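Local coordinates for protein cephalosporin acylase (Bacillus halodurans, PDB 2NLZ) that is probably an N-terminal nucleophile (Ntn) hydrolase of the gamma-glutamyltranspeptidase family, named as a cephalosporin acylase, though its function is not established, at residues T59-I68 / W199-L208. The protein carries 1 engineered substitution. Numbering follows the deposited sequence.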
loop_
_atom_site.group_PDB
_atom_site.type_symbol
_atom_site.label_atom_id
_atom_site.label_comp_id
_atom_site.label_asym_id
_atom_site.label_seq_id
_atom_site.Cartn_x
_atom_site.Cartn_y
_atom_site.Cartn_z
ATOM N N THR D 59 12.098 33.400 -11.277
ATOM C CA THR D 59 11.497 34.268 -12.280
ATOM C C THR D 59 11.845 33.807 -13.695
ATOM O O THR D 59 11.069 33.994 -14.629
ATOM C CB THR D 59 11.909 35.713 -12.015
ATOM O OG1 THR D 59 10.763 36.452 -11.590
ATOM C CG2 THR D 59 12.505 36.370 -13.243
ATOM N N VAL D 60 12.999 33.164 -13.827
ATOM C CA VAL D 60 13.461 32.657 -15.096
ATOM C C VAL D 60 13.238 31.155 -15.196
ATOM O O VAL D 60 12.895 30.649 -16.264
ATOM C CB VAL D 60 14.956 32.949 -15.289
ATOM C CG1 VAL D 60 15.470 32.290 -16.572
ATOM C CG2 VAL D 60 15.227 34.469 -15.273
ATOM N N LEU D 61 13.407 30.456 -14.071
ATOM C CA LEU D 61 13.459 28.989 -14.046
ATOM C C LEU D 61 12.108 28.302 -13.979
ATOM O O LEU D 61 11.965 27.152 -14.414
ATOM C CB LEU D 61 14.340 28.503 -12.904
ATOM C CG LEU D 61 15.818 28.861 -13.041
ATOM C CD1 LEU D 61 16.506 28.774 -11.696
ATOM C CD2 LEU D 61 16.473 27.963 -14.088
ATOM N N GLU D 62 11.121 29.006 -13.440
ATOM C CA GLU D 62 9.749 28.491 -13.384
ATOM C C GLU D 62 8.718 29.549 -13.817
ATOM O O GLU D 62 7.946 30.034 -12.992
ATOM C CB GLU D 62 9.441 27.986 -11.975
ATOM C CG GLU D 62 8.238 27.081 -11.883
ATOM C CD GLU D 62 8.018 26.532 -10.485
ATOM O OE1 GLU D 62 6.863 26.552 -10.016
ATOM O OE2 GLU D 62 8.995 26.079 -9.856
ATOM N N PRO D 63 8.688 29.893 -15.123
ATOM C CA PRO D 63 7.843 30.990 -15.614
ATOM C C PRO D 63 6.357 30.661 -15.593
ATOM O O PRO D 63 5.521 31.532 -15.810
ATOM C CB PRO D 63 8.312 31.185 -17.061
ATOM C CG PRO D 63 9.567 30.369 -17.185
ATOM C CD PRO D 63 9.434 29.262 -16.221
ATOM N N THR D 64 6.040 29.408 -15.313
ATOM C CA THR D 64 4.669 28.968 -15.258
ATOM C C THR D 64 4.006 29.360 -13.952
ATOM O O THR D 64 2.807 29.219 -13.824
ATOM C CB THR D 64 4.570 27.447 -15.418
ATOM O OG1 THR D 64 5.376 26.805 -14.426
ATOM C CG2 THR D 64 5.041 27.019 -16.799
ATOM N N SER D 65 4.779 29.857 -12.990
ATOM C CA SER D 65 4.258 30.137 -11.648
ATOM C C SER D 65 4.632 31.525 -11.148
ATOM O O SER D 65 4.443 31.857 -9.975
ATOM C CB SER D 65 4.794 29.101 -10.659
ATOM O OG SER D 65 4.283 27.818 -10.946
ATOM N N ASN D 66 5.132 32.352 -12.048
ATOM C CA ASN D 66 5.980 33.426 -11.624
ATOM C C ASN D 66 6.243 34.418 -12.723
ATOM O O ASN D 66 5.925 34.160 -13.876
ATOM C CB ASN D 66 7.310 32.802 -11.242
ATOM C CG ASN D 66 7.988 33.550 -10.194
ATOM O OD1 ASN D 66 9.181 33.404 -10.000
ATOM N ND2 ASN D 66 7.235 34.385 -9.491
ATOM N N GLY D 67 6.855 35.543 -12.368
ATOM C CA GLY D 67 7.336 36.512 -13.343
ATOM C C GLY D 67 8.016 37.689 -12.678
ATOM O O GLY D 67 7.952 37.859 -11.461
ATOM N N ILE D 68 8.679 38.508 -13.484
ATOM C CA ILE D 68 9.252 39.755 -12.996
ATOM C C ILE D 68 8.107 40.711 -12.690
ATOM O O ILE D 68 8.204 41.550 -11.798
ATOM C CB ILE D 68 10.217 40.361 -14.028
ATOM C CG1 ILE D 68 11.073 39.240 -14.629
ATOM C CG2 ILE D 68 11.049 41.495 -13.404
ATOM C CD1 ILE D 68 12.401 39.658 -15.176
ATOM N N TRP D 199 15.531 26.510 -23.073
ATOM C CA TRP D 199 14.817 27.754 -23.290
ATOM C C TRP D 199 15.631 28.873 -22.677
ATOM O O TRP D 199 16.243 28.695 -21.623
ATOM C CB TRP D 199 13.422 27.691 -22.671
ATOM C CG TRP D 199 12.665 28.968 -22.768
ATOM C CD1 TRP D 199 11.927 29.400 -23.826
ATOM C CD2 TRP D 199 12.569 29.992 -21.766
ATOM N NE1 TRP D 199 11.375 30.627 -23.547
ATOM C CE2 TRP D 199 11.750 31.012 -22.288
ATOM C CE3 TRP D 199 13.090 30.142 -20.478
ATOM C CZ2 TRP D 199 11.441 32.171 -21.568
ATOM C CZ3 TRP D 199 12.783 31.291 -19.764
ATOM C CH2 TRP D 199 11.965 32.291 -20.312
ATOM N N ARG D 200 15.644 30.016 -23.353
ATOM C CA ARG D 200 16.356 31.183 -22.877
ATOM C C ARG D 200 15.532 32.420 -23.153
ATOM O O ARG D 200 14.593 32.386 -23.940
ATOM C CB ARG D 200 17.723 31.295 -23.552
ATOM C CG ARG D 200 17.692 31.119 -25.070
ATOM C CD ARG D 200 19.086 31.213 -25.683
ATOM N NE ARG D 200 19.700 32.523 -25.467
ATOM C CZ ARG D 200 19.522 33.580 -26.256
ATOM N NH1 ARG D 200 18.740 33.498 -27.327
ATOM N NH2 ARG D 200 20.127 34.725 -25.971
ATOM N N SER D 201 15.887 33.510 -22.496
ATOM C CA SER D 201 15.231 34.770 -22.729
ATOM C C SER D 201 16.194 35.923 -22.475
ATOM O O SER D 201 16.518 36.240 -21.319
ATOM C CB SER D 201 13.999 34.888 -21.850
ATOM O OG SER D 201 13.346 36.112 -22.093
ATOM N N GLN D 202 16.661 36.531 -23.570
ATOM C CA GLN D 202 17.507 37.720 -23.501
ATOM C C GLN D 202 16.766 38.867 -22.837
ATOM O O GLN D 202 17.373 39.685 -22.151
ATOM C CB GLN D 202 17.995 38.152 -24.887
ATOM C CG GLN D 202 19.481 37.912 -25.142
ATOM C CD GLN D 202 20.407 38.708 -24.213
ATOM O OE1 GLN D 202 20.012 39.722 -23.622
ATOM N NE2 GLN D 202 21.653 38.253 -24.093
ATOM N N GLY D 203 15.455 38.908 -23.046
ATOM C CA GLY D 203 14.602 39.890 -22.411
ATOM C C GLY D 203 14.742 39.842 -20.903
ATOM O O GLY D 203 15.064 40.853 -20.272
ATOM N N HIS D 204 14.520 38.657 -20.339
ATOM C CA HIS D 204 14.635 38.431 -18.899
ATOM C C HIS D 204 15.986 38.861 -18.347
ATOM O O HIS D 204 16.054 39.501 -17.303
ATOM C CB HIS D 204 14.393 36.963 -18.563
ATOM C CG HIS D 204 12.947 36.593 -18.462
ATOM N ND1 HIS D 204 12.129 36.482 -19.564
ATOM C CD2 HIS D 204 12.179 36.287 -17.391
ATOM C CE1 HIS D 204 10.919 36.124 -19.174
ATOM N NE2 HIS D 204 10.921 36.006 -17.859
ATOM N N ALA D 205 17.054 38.514 -19.064
ATOM C CA ALA D 205 18.404 38.917 -18.691
ATOM C C ALA D 205 18.579 40.440 -18.630
ATOM O O ALA D 205 19.077 40.963 -17.626
ATOM C CB ALA D 205 19.400 38.315 -19.642
ATOM N N ASP D 206 18.160 41.128 -19.699
ATOM C CA ASP D 206 18.287 42.586 -19.826
ATOM C C ASP D 206 17.593 43.326 -18.693
ATOM O O ASP D 206 18.171 44.223 -18.062
ATOM C CB ASP D 206 17.720 43.066 -21.170
ATOM C CG ASP D 206 18.574 42.638 -22.356
ATOM O OD1 ASP D 206 19.764 42.317 -22.157
ATOM O OD2 ASP D 206 18.049 42.618 -23.490
ATOM N N THR D 207 16.352 42.935 -18.433
ATOM C CA THR D 207 15.560 43.616 -17.427
ATOM C C THR D 207 16.043 43.313 -16.003
ATOM O O THR D 207 16.043 44.203 -15.146
ATOM C CB THR D 207 14.046 43.371 -17.614
ATOM O OG1 THR D 207 13.327 43.976 -16.540
ATOM C CG2 THR D 207 13.743 41.928 -17.616
ATOM N N LEU D 208 16.491 42.084 -15.759
ATOM C CA LEU D 208 17.048 41.753 -14.454
ATOM C C LEU D 208 18.327 42.531 -14.211
ATOM O O LEU D 208 18.544 43.036 -13.118
ATOM C CB LEU D 208 17.292 40.259 -14.296
ATOM C CG LEU D 208 16.048 39.421 -14.004
ATOM C CD1 LEU D 208 16.395 37.945 -14.081
ATOM C CD2 LEU D 208 15.407 39.757 -12.657
HETATM O O HOH W 1 8.657 35.029 -16.326
#
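His204 points its imidazole from helix 202-212 at the end of helix 47-61, where Thr59 and Val60, joined by Ile68 from the loop beyond, approach CD2. The ring is held at both nitrogens. ND1 shares a hydrogen bond with Ser201 OG, at 2.8 Å; either atom could be the donor. NE2 meets a water 2.9 Å away, which lies at the ring edge in the ring plane. This water also donates to Thr59 O, at 3.1 Å, so it links the imidazole to a carbonyl of the last helical turn. The bonds at ND1 and NE2 together should fix the rotation of the ring. Trp199 CH2 lies over one face of the imidazole, 4.1 Å above the plane and offset toward the rim. Its CZ3 lies 3.6 Å from Val60 O and also touches Pro63 CG. Val60 O is hydrogen-bonded to Tyr153, and Trp199 NE1 to Thr185 O.

The sequence places this chain in the gamma-glutamyltranspeptidase family of Ntn hydrolases. Here the C-terminal end of helix 47-61 and the loop after it pack against the first turns of helix 202-212. Ser201 is the N-cap residue of that second helix. A type I turn from Glu62 to Ser65 begins the loop, which then brings Ile68 back to the contact.

With Val60 CG1 anti to the backbone N (chi1 174°), CG2 lies anti to the carbonyl carbon. The side chain passes the imidazole in the opposite direction, and CG2 reaches Leu208 CD1 at 3.9 Å. Ile68 meets Thr207 tip to tip, CD1 to CG2 at 3.6 Å. The same CD1 lies 3.8 Å from Leu208 CG, with the two side chains crossing at a slant. Beyond the contact, Leu208 packs on Leu142 and Ile146, and Thr207 on Thr390.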